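Local coordinates for core protein VP7 (Bluetongue virus, PDB 1BVP) that forms homotrimeric capsomers that assemble on a VP3 scaffold as part of the inner capsid of the virus, at residues 58-63 with 323-327; 276-281 with 327-332. All coordinates share one frame. Residues are numbered along the deposited sequence.

Contact 1: 58-63 with 323-327; sequences RNEMFF and LRPEF
R58 and N59, side by side on helix 55-73, hold the chain where it leaves helix 304-323 in the helical domain of VP7. R58 NH1 donates to L323 O at 2.8 Å with good geometry. The same NH1 makes a weak bond to R324 O at 2.9 Å. One guanidinium nitrogen thus serves two successive carbonyls at the C-terminal end of helix 304-323, where R324 takes left-handed angles (phi/psi 47/53). The N59 side-chain amide bonds to both the N and the O of E326, much as a neighbouring strand would. E326 N donates to N59 OD1 at 2.9 Å, and N59 ND2 donates to E326 O at 3.0 Å. The 323-327 chain is extended from P325 onward. The closest CA pairs are R58 with L323 at 5.8 Å and N59 with P325 at 4.9 Å. With chi1 t, F62 turns its ring face to P325 CG, 3.9 Å from the ring centroid, in a CH-pi contact. L323 CD1 packs 3.9 Å from M61 CG and 4.1 Å from F62 CB. F327, with chi1 p, joins F62 and F63 in an aromatic cluster. The edge of F63 meets the F327 face in a T-shaped pair, centroids 5.1 Å apart and planes at 83°. F62 and F327 meet rim to rim. Helix side chains therefore bind main-chain groups of the irregular segment, beside apolar packing and without any salt bridge.

Contact 2: 276-281 with 327-332; sequences HTWHGL and FAIHGV
In the helical domain of VP7, the loop after helix 304-323 lies on the start of helix 276-286 and makes a type II beta turn from I329 to V332. The turn closes with V332 N to I329 O at 3.1 Å. G331 has phi/psi 85/-3, where a CB would jam against the preceding carbonyl. No hydrogen bond joins the two segments. T277 CA faces I329 CA at 6.8 Å, and G280 CA faces V332 CA at 6.4 Å. T277 has chi1 m, and its CG2 sits over the F327 ring face, 4.1 Å from the centroid, in a CH-pi contact. I329 is m,t, so its CD1 reaches T277 O at 3.4 Å and L281 CB at 3.7 Å. L281 has chi1 -148°, between wells, and L281 CG lies at the F327 ring edge. V332 has chi1 t, with CG1 3.8 Å from H276 CB. A side chain on G280 would clash with V332, and G280 CA lies 4.0 Å from V332 CG2.

In the fold
Both contacts lie in the helical part of the chain, on the same side of its centre, with their own centres about 13 Å apart. Along the sequence the order is 58-63, 276-281, 323-327, 327-332, so the segments alternate. The strands of the chain fall between 58-63 and 276-281. The loop after helix 304-323 runs past helix 55-73 in contact 1 and then past helix 276-286 in contact 2. F327 belongs to both, and F62 CZ packs 4.1 Å from L281 CD1. The strand-rich part is thus inserted between N-terminal and C-terminal helical parts, which pack together around F327, F62 and L281 into one helical domain. No other subunit of the trimer touches these segments.

Contact 1: 58-63 with 323-327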
ATOM      1  N   ARG A  58      23.970 -25.350 -10.915  1.00 20.87           N
ATOM      2  CA  ARG A  58      22.965 -24.450 -10.389  1.00 17.82           C
ATOM      3  C   ARG A  58      23.238 -24.174  -8.909  1.00 17.92           C
ATOM      4  O   ARG A  58      23.279 -23.019  -8.490  1.00 20.63           O
ATOM      5  CB  ARG A  58      21.576 -25.028 -10.624  1.00 14.06           C
ATOM      6  CG  ARG A  58      21.162 -24.911 -12.072  1.00 10.53           C
ATOM      7  CD  ARG A  58      19.728 -25.283 -12.304  1.00 16.85           C
ATOM      8  NE  ARG A  58      19.506 -26.728 -12.336  1.00 27.79           N
ATOM      9  CZ  ARG A  58      18.809 -27.406 -11.429  1.00 29.54           C
ATOM     10  NH1 ARG A  58      18.266 -26.795 -10.395  1.00 36.20           N
ATOM     11  NH2 ARG A  58      18.608 -28.692 -11.585  1.00 32.96           N
ATOM     12  N   ASN A  59      23.551 -25.219  -8.150  1.00 15.69           N
ATOM     13  CA  ASN A  59      23.865 -25.046  -6.742  1.00 13.38           C
ATOM     14  C   ASN A  59      25.049 -24.114  -6.583  1.00 18.39           C
ATOM     15  O   ASN A  59      25.042 -23.158  -5.792  1.00 21.03           O
ATOM     16  CB  ASN A  59      24.216 -26.376  -6.113  1.00 10.22           C
ATOM     17  CG  ASN A  59      23.012 -27.229  -5.836  1.00 16.15           C
ATOM     18  OD1 ASN A  59      21.868 -26.783  -5.907  1.00 20.74           O
ATOM     19  ND2 ASN A  59      23.261 -28.471  -5.509  1.00 21.27           N
ATOM     20  N   GLU A  60      26.063 -24.366  -7.390  1.00 22.13           N
ATOM     21  CA  GLU A  60      27.285 -23.577  -7.336  1.00 19.27           C
ATOM     22  C   GLU A  60      27.015 -22.088  -7.622  1.00 12.29           C
ATOM     23  O   GLU A  60      27.560 -21.208  -6.947  1.00 11.43           O
ATOM     24  CB  GLU A  60      28.283 -24.191  -8.315  1.00 27.10           C
ATOM     25  CG  GLU A  60      29.689 -23.719  -8.155  1.00 39.35           C
ATOM     26  CD  GLU A  60      30.502 -24.610  -7.264  1.00 48.37           C
ATOM     27  OE1 GLU A  60      29.886 -25.307  -6.392  1.00 45.91           O
ATOM     28  OE2 GLU A  60      31.761 -24.582  -7.454  1.00 51.70           O
ATOM     29  N   MET A  61      26.154 -21.799  -8.598  1.00  9.77           N
ATOM     30  CA  MET A  61      25.838 -20.404  -8.912  1.00 11.71           C
ATOM     31  C   MET A  61      25.020 -19.797  -7.780  1.00 15.52           C
ATOM     32  O   MET A  61      25.243 -18.641  -7.389  1.00 15.64           O
ATOM     33  CB  MET A  61      25.056 -20.275 -10.209  1.00 10.02           C
ATOM     34  CG  MET A  61      24.792 -18.817 -10.545  1.00 13.63           C
ATOM     35  SD  MET A  61      23.995 -18.573 -12.129  1.00 17.14           S
ATOM     36  CE  MET A  61      25.441 -18.140 -13.022  1.00 19.30           C
ATOM     37  N   PHE A  62      24.073 -20.583  -7.259  1.00 14.46           N
ATOM     38  CA  PHE A  62      23.259 -20.133  -6.151  1.00  9.27           C
ATOM     39  C   PHE A  62      24.148 -19.823  -4.945  1.00 10.62           C
ATOM     40  O   PHE A  62      23.947 -18.808  -4.260  1.00 16.17           O
ATOM     41  CB  PHE A  62      22.205 -21.153  -5.756  1.00 12.22           C
ATOM     42  CG  PHE A  62      21.363 -20.685  -4.611  1.00 14.45           C
ATOM     43  CD1 PHE A  62      20.415 -19.681  -4.805  1.00 14.80           C
ATOM     44  CD2 PHE A  62      21.605 -21.143  -3.320  1.00 15.17           C
ATOM     45  CE1 PHE A  62      19.726 -19.129  -3.728  1.00 17.10           C
ATOM     46  CE2 PHE A  62      20.926 -20.601  -2.230  1.00 16.31           C
ATOM     47  CZ  PHE A  62      19.987 -19.591  -2.429  1.00 16.05           C
ATOM     48  N   PHE A  63      25.142 -20.675  -4.685  1.00  7.36           N
ATOM     49  CA  PHE A  63      26.035 -20.425  -3.566  1.00  3.16           C
ATOM     50  C   PHE A  63      26.806 -19.145  -3.757  1.00  6.70           C
ATOM     51  O   PHE A  63      27.115 -18.462  -2.786  1.00 11.55           O
ATOM     52  CB  PHE A  63      26.984 -21.571  -3.356  1.00  5.88           C
ATOM     53  CG  PHE A  63      26.311 -22.836  -2.928  1.00 16.01           C
ATOM     54  CD1 PHE A  63      25.091 -22.807  -2.250  1.00 17.21           C
ATOM     55  CD2 PHE A  63      26.898 -24.073  -3.200  1.00 15.93           C
ATOM     56  CE1 PHE A  63      24.473 -23.991  -1.849  1.00 18.31           C
ATOM     57  CE2 PHE A  63      26.282 -25.256  -2.802  1.00 16.72           C
ATOM     58  CZ  PHE A  63      25.072 -25.223  -2.129  1.00 16.63           C
ATOM     59  N   LEU A 323      16.889 -20.646 -10.083  1.00 11.24           N
ATOM     60  CA  LEU A 323      17.933 -21.677 -10.079  1.00  8.17           C
ATOM     61  C   LEU A 323      17.517 -23.044  -9.532  1.00 14.91           C
ATOM     62  O   LEU A 323      18.140 -24.041  -9.858  1.00 14.48           O
ATOM     63  CB  LEU A 323      19.186 -21.197  -9.340  1.00  7.35           C
ATOM     64  CG  LEU A 323      19.894 -20.028 -10.058  1.00 12.69           C
ATOM     65  CD1 LEU A 323      21.182 -19.606  -9.373  1.00  7.83           C
ATOM     66  CD2 LEU A 323      20.194 -20.451 -11.477  1.00 10.53           C
ATOM     67  N   ARG A 324      16.475 -23.092  -8.696  1.00 22.96           N
ATOM     68  CA  ARG A 324      15.969 -24.323  -8.079  1.00 16.29           C
ATOM     69  C   ARG A 324      17.075 -25.195  -7.485  1.00 17.00           C
ATOM     70  O   ARG A 324      17.114 -26.404  -7.735  1.00 22.00           O
ATOM     71  CB  ARG A 324      15.160 -25.187  -9.050  1.00 19.49           C
ATOM     72  CG  ARG A 324      14.556 -24.550 -10.295  1.00 40.58           C
ATOM     73  CD  ARG A 324      13.088 -24.938 -10.470  1.00 61.08           C
ATOM     74  NE  ARG A 324      12.241 -24.092  -9.604  1.00 83.85           N
ATOM     75  CZ  ARG A 324      11.717 -24.451  -8.420  1.00 92.23           C
ATOM     76  NH1 ARG A 324      11.926 -25.673  -7.917  1.00 95.94           N
ATOM     77  NH2 ARG A 324      11.030 -23.558  -7.699  1.00 90.36           N
ATOM     78  N   PRO A 325      17.930 -24.625  -6.614  1.00 15.45           N
ATOM     79  CA  PRO A 325      19.001 -25.445  -6.040  1.00 12.77           C
ATOM     80  C   PRO A 325      18.490 -26.494  -5.060  1.00 19.60           C
ATOM     81  O   PRO A 325      17.338 -26.436  -4.629  1.00 23.82           O
ATOM     82  CB  PRO A 325      19.891 -24.409  -5.367  1.00 12.09           C
ATOM     83  CG  PRO A 325      18.945 -23.393  -4.916  1.00 11.15           C
ATOM     84  CD  PRO A 325      17.946 -23.263  -6.051  1.00 12.65           C
ATOM     85  N   GLU A 326      19.326 -27.494  -4.779  1.00 20.91           N
ATOM     86  CA  GLU A 326      19.002 -28.579  -3.856  1.00 17.40           C
ATOM     87  C   GLU A 326      20.210 -28.883  -3.026  1.00 17.46           C
ATOM     88  O   GLU A 326      21.218 -29.362  -3.520  1.00 24.24           O
ATOM     89  CB  GLU A 326      18.613 -29.858  -4.576  1.00 16.76           C
ATOM     90  CG  GLU A 326      17.290 -29.798  -5.304  1.00 29.12           C
ATOM     91  CD  GLU A 326      16.963 -31.110  -6.002  1.00 42.19           C
ATOM     92  OE1 GLU A 326      17.301 -32.191  -5.442  1.00 49.38           O
ATOM     93  OE2 GLU A 326      16.389 -31.059  -7.119  1.00 45.50           O
ATOM     94  N   PHE A 327      20.117 -28.590  -1.750  1.00 17.78           N
ATOM     95  CA  PHE A 327      21.213 -28.861  -0.859  1.00 18.81           C
ATOM     96  C   PHE A 327      20.644 -29.071   0.529  1.00 21.17           C
ATOM     97  O   PHE A 327      19.458 -28.832   0.759  1.00 26.83           O
ATOM     98  CB  PHE A 327      22.240 -27.743  -0.903  1.00 15.15           C
ATOM     99  CG  PHE A 327      21.682 -26.404  -0.593  1.00 18.84           C
ATOM    100  CD1 PHE A 327      20.939 -25.708  -1.544  1.00 21.22           C
ATOM    101  CD2 PHE A 327      21.913 -25.813   0.641  1.00 21.29           C
ATOM    102  CE1 PHE A 327      20.433 -24.440  -1.271  1.00 18.88           C
ATOM    103  CE2 PHE A 327      21.413 -24.542   0.928  1.00 19.38           C
ATOM    104  CZ  PHE A 327      20.675 -23.860  -0.027  1.00 21.41           C
TER

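Contact 2: 276-281 with 327-332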
ATOM      1  N   HIS A 276      11.053 -26.431   2.347  1.00  6.75           N
ATOM      2  CA  HIS A 276      11.799 -26.543   3.591  1.00 15.70           C
ATOM      3  C   HIS A 276      13.184 -25.991   3.603  1.00 18.86           C
ATOM      4  O   HIS A 276      13.645 -25.510   4.637  1.00 27.49           O
ATOM      5  CB  HIS A 276      11.825 -27.978   4.080  1.00 22.60           C
ATOM      6  CG  HIS A 276      10.470 -28.504   4.427  1.00 30.26           C
ATOM      7  ND1 HIS A 276       9.675 -29.172   3.515  1.00 31.64           N
ATOM      8  CD2 HIS A 276       9.733 -28.393   5.562  1.00 27.82           C
ATOM      9  CE1 HIS A 276       8.506 -29.444   4.072  1.00 28.53           C
ATOM     10  NE2 HIS A 276       8.517 -28.982   5.311  1.00 28.49           N
ATOM     11  N   THR A 277      13.852 -26.047   2.460  1.00 20.78           N
ATOM     12  CA  THR A 277      15.211 -25.540   2.375  1.00 18.96           C
ATOM     13  C   THR A 277      15.213 -24.011   2.443  1.00 15.49           C
ATOM     14  O   THR A 277      15.944 -23.403   3.249  1.00 15.23           O
ATOM     15  CB  THR A 277      15.892 -26.088   1.107  1.00 23.01           C
ATOM     16  OG1 THR A 277      15.911 -27.524   1.180  1.00 25.82           O
ATOM     17  CG2 THR A 277      17.320 -25.573   0.991  1.00 23.60           C
ATOM     18  N   TRP A 278      14.338 -23.377   1.671  1.00  7.42           N
ATOM     19  CA  TRP A 278      14.299 -21.935   1.698  1.00  9.73           C
ATOM     20  C   TRP A 278      13.889 -21.472   3.092  1.00 15.04           C
ATOM     21  O   TRP A 278      14.446 -20.523   3.670  1.00 17.24           O
ATOM     22  CB  TRP A 278      13.307 -21.429   0.681  1.00 13.61           C
ATOM     23  CG  TRP A 278      13.092 -19.982   0.856  1.00 14.46           C
ATOM     24  CD1 TRP A 278      11.991 -19.363   1.382  1.00 16.59           C
ATOM     25  CD2 TRP A 278      14.056 -18.968   0.630  1.00 10.00           C
ATOM     26  NE1 TRP A 278      12.224 -18.022   1.516  1.00 15.28           N
ATOM     27  CE2 TRP A 278      13.487 -17.749   1.064  1.00  9.68           C
ATOM     28  CE3 TRP A 278      15.358 -18.971   0.111  1.00  8.91           C
ATOM     29  CZ2 TRP A 278      14.175 -16.538   0.995  1.00 11.17           C
ATOM     30  CZ3 TRP A 278      16.051 -17.770   0.040  1.00 11.35           C
ATOM     31  CH2 TRP A 278      15.454 -16.563   0.482  1.00 17.36           C
ATOM     32  N   HIS A 279      12.874 -22.139   3.613  1.00 14.68           N
ATOM     33  CA  HIS A 279      12.383 -21.831   4.922  1.00 12.08           C
ATOM     34  C   HIS A 279      13.523 -21.951   5.958  1.00 12.37           C
ATOM     35  O   HIS A 279      13.778 -21.022   6.756  1.00 10.96           O
ATOM     36  CB  HIS A 279      11.205 -22.753   5.204  1.00 21.51           C
ATOM     37  CG  HIS A 279      10.481 -22.407   6.461  1.00 28.34           C
ATOM     38  ND1 HIS A 279       9.882 -21.183   6.653  1.00 24.11           N
ATOM     39  CD2 HIS A 279      10.366 -23.074   7.637  1.00 24.58           C
ATOM     40  CE1 HIS A 279       9.445 -21.105   7.897  1.00 26.20           C
ATOM     41  NE2 HIS A 279       9.727 -22.241   8.512  1.00 22.77           N
ATOM     42  N   GLY A 280      14.272 -23.051   5.893  1.00 10.88           N
ATOM     43  CA  GLY A 280      15.400 -23.235   6.805  1.00  6.40           C
ATOM     44  C   GLY A 280      16.506 -22.197   6.624  1.00 14.32           C
ATOM     45  O   GLY A 280      17.031 -21.638   7.600  1.00 18.35           O
ATOM     46  N   LEU A 281      16.867 -21.943   5.368  1.00 15.14           N
ATOM     47  CA  LEU A 281      17.919 -20.990   5.010  1.00 14.35           C
ATOM     48  C   LEU A 281      17.548 -19.574   5.445  1.00 15.08           C
ATOM     49  O   LEU A 281      18.363 -18.859   6.055  1.00 14.67           O
ATOM     50  CB  LEU A 281      18.090 -21.005   3.492  1.00 19.09           C
ATOM     51  CG  LEU A 281      19.391 -20.760   2.703  1.00 13.32           C
ATOM     52  CD1 LEU A 281      19.052 -19.842   1.549  1.00  9.80           C
ATOM     53  CD2 LEU A 281      20.497 -20.183   3.524  1.00 11.23           C
ATOM     54  N   PHE A 327      20.117 -28.590  -1.750  1.00 17.78           N
ATOM     55  CA  PHE A 327      21.213 -28.861  -0.859  1.00 18.81           C
ATOM     56  C   PHE A 327      20.644 -29.071   0.529  1.00 21.17           C
ATOM     57  O   PHE A 327      19.458 -28.832   0.759  1.00 26.83           O
ATOM     58  CB  PHE A 327      22.240 -27.743  -0.903  1.00 15.15           C
ATOM     59  CG  PHE A 327      21.682 -26.404  -0.593  1.00 18.84           C
ATOM     60  CD1 PHE A 327      20.939 -25.708  -1.544  1.00 21.22           C
ATOM     61  CD2 PHE A 327      21.913 -25.813   0.641  1.00 21.29           C
ATOM     62  CE1 PHE A 327      20.433 -24.440  -1.271  1.00 18.88           C
ATOM     63  CE2 PHE A 327      21.413 -24.542   0.928  1.00 19.38           C
ATOM     64  CZ  PHE A 327      20.675 -23.860  -0.027  1.00 21.41           C
ATOM     65  N   ALA A 328      21.498 -29.504   1.446  1.00 23.11           N
ATOM     66  CA  ALA A 328      21.097 -29.805   2.813  1.00 25.56           C
ATOM     67  C   ALA A 328      21.410 -28.736   3.843  1.00 28.23           C
ATOM     68  O   ALA A 328      22.481 -28.127   3.813  1.00 31.68           O
ATOM     69  CB  ALA A 328      21.736 -31.094   3.233  1.00 26.09           C
ATOM     70  N   ILE A 329      20.486 -28.555   4.785  1.00 28.85           N
ATOM     71  CA  ILE A 329      20.651 -27.593   5.882  1.00 25.12           C
ATOM     72  C   ILE A 329      20.496 -28.376   7.193  1.00 26.39           C
ATOM     73  O   ILE A 329      19.623 -29.248   7.310  1.00 23.71           O
ATOM     74  CB  ILE A 329      19.618 -26.460   5.772  1.00 23.45           C
ATOM     75  CG1 ILE A 329      19.963 -25.590   4.563  1.00 24.16           C
ATOM     76  CG2 ILE A 329      19.628 -25.620   7.018  1.00 23.51           C
ATOM     77  CD1 ILE A 329      18.972 -24.530   4.265  1.00 25.20           C
ATOM     78  N   HIS A 330      21.394 -28.142   8.141  1.00 31.65           N
ATOM     79  CA  HIS A 330      21.345 -28.863   9.420  1.00 33.30           C
ATOM     80  C   HIS A 330      20.011 -28.712  10.122  1.00 33.70           C
ATOM     81  O   HIS A 330      19.509 -27.600  10.306  1.00 36.11           O
ATOM     82  CB  HIS A 330      22.456 -28.400  10.366  1.00 35.04           C
ATOM     83  CG  HIS A 330      23.827 -28.841   9.961  1.00 40.59           C
ATOM     84  ND1 HIS A 330      24.086 -30.098   9.441  1.00 45.52           N
ATOM     85  CD2 HIS A 330      25.010 -28.182   9.968  1.00 40.65           C
ATOM     86  CE1 HIS A 330      25.373 -30.188   9.139  1.00 46.45           C
ATOM     87  NE2 HIS A 330      25.957 -29.041   9.448  1.00 45.13           N
ATOM     88  N   GLY A 331      19.423 -29.840  10.488  1.00 34.09           N
ATOM     89  CA  GLY A 331      18.161 -29.789  11.190  1.00 37.88           C
ATOM     90  C   GLY A 331      16.922 -29.698  10.332  1.00 43.49           C
ATOM     91  O   GLY A 331      15.814 -29.741  10.854  1.00 52.66           O
ATOM     92  N   VAL A 332      17.089 -29.602   9.022  1.00 43.77           N
ATOM     93  CA  VAL A 332      15.954 -29.513   8.121  1.00 40.66           C
ATOM     94  C   VAL A 332      15.717 -30.872   7.492  1.00 47.08           C
ATOM     95  O   VAL A 332      16.639 -31.500   6.996  1.00 46.22           O
ATOM     96  CB  VAL A 332      16.207 -28.444   7.038  1.00 37.81           C
ATOM     97  CG1 VAL A 332      15.092 -28.446   5.991  1.00 31.19           C
ATOM     98  CG2 VAL A 332      16.366 -27.063   7.699  1.00 34.20           C
TER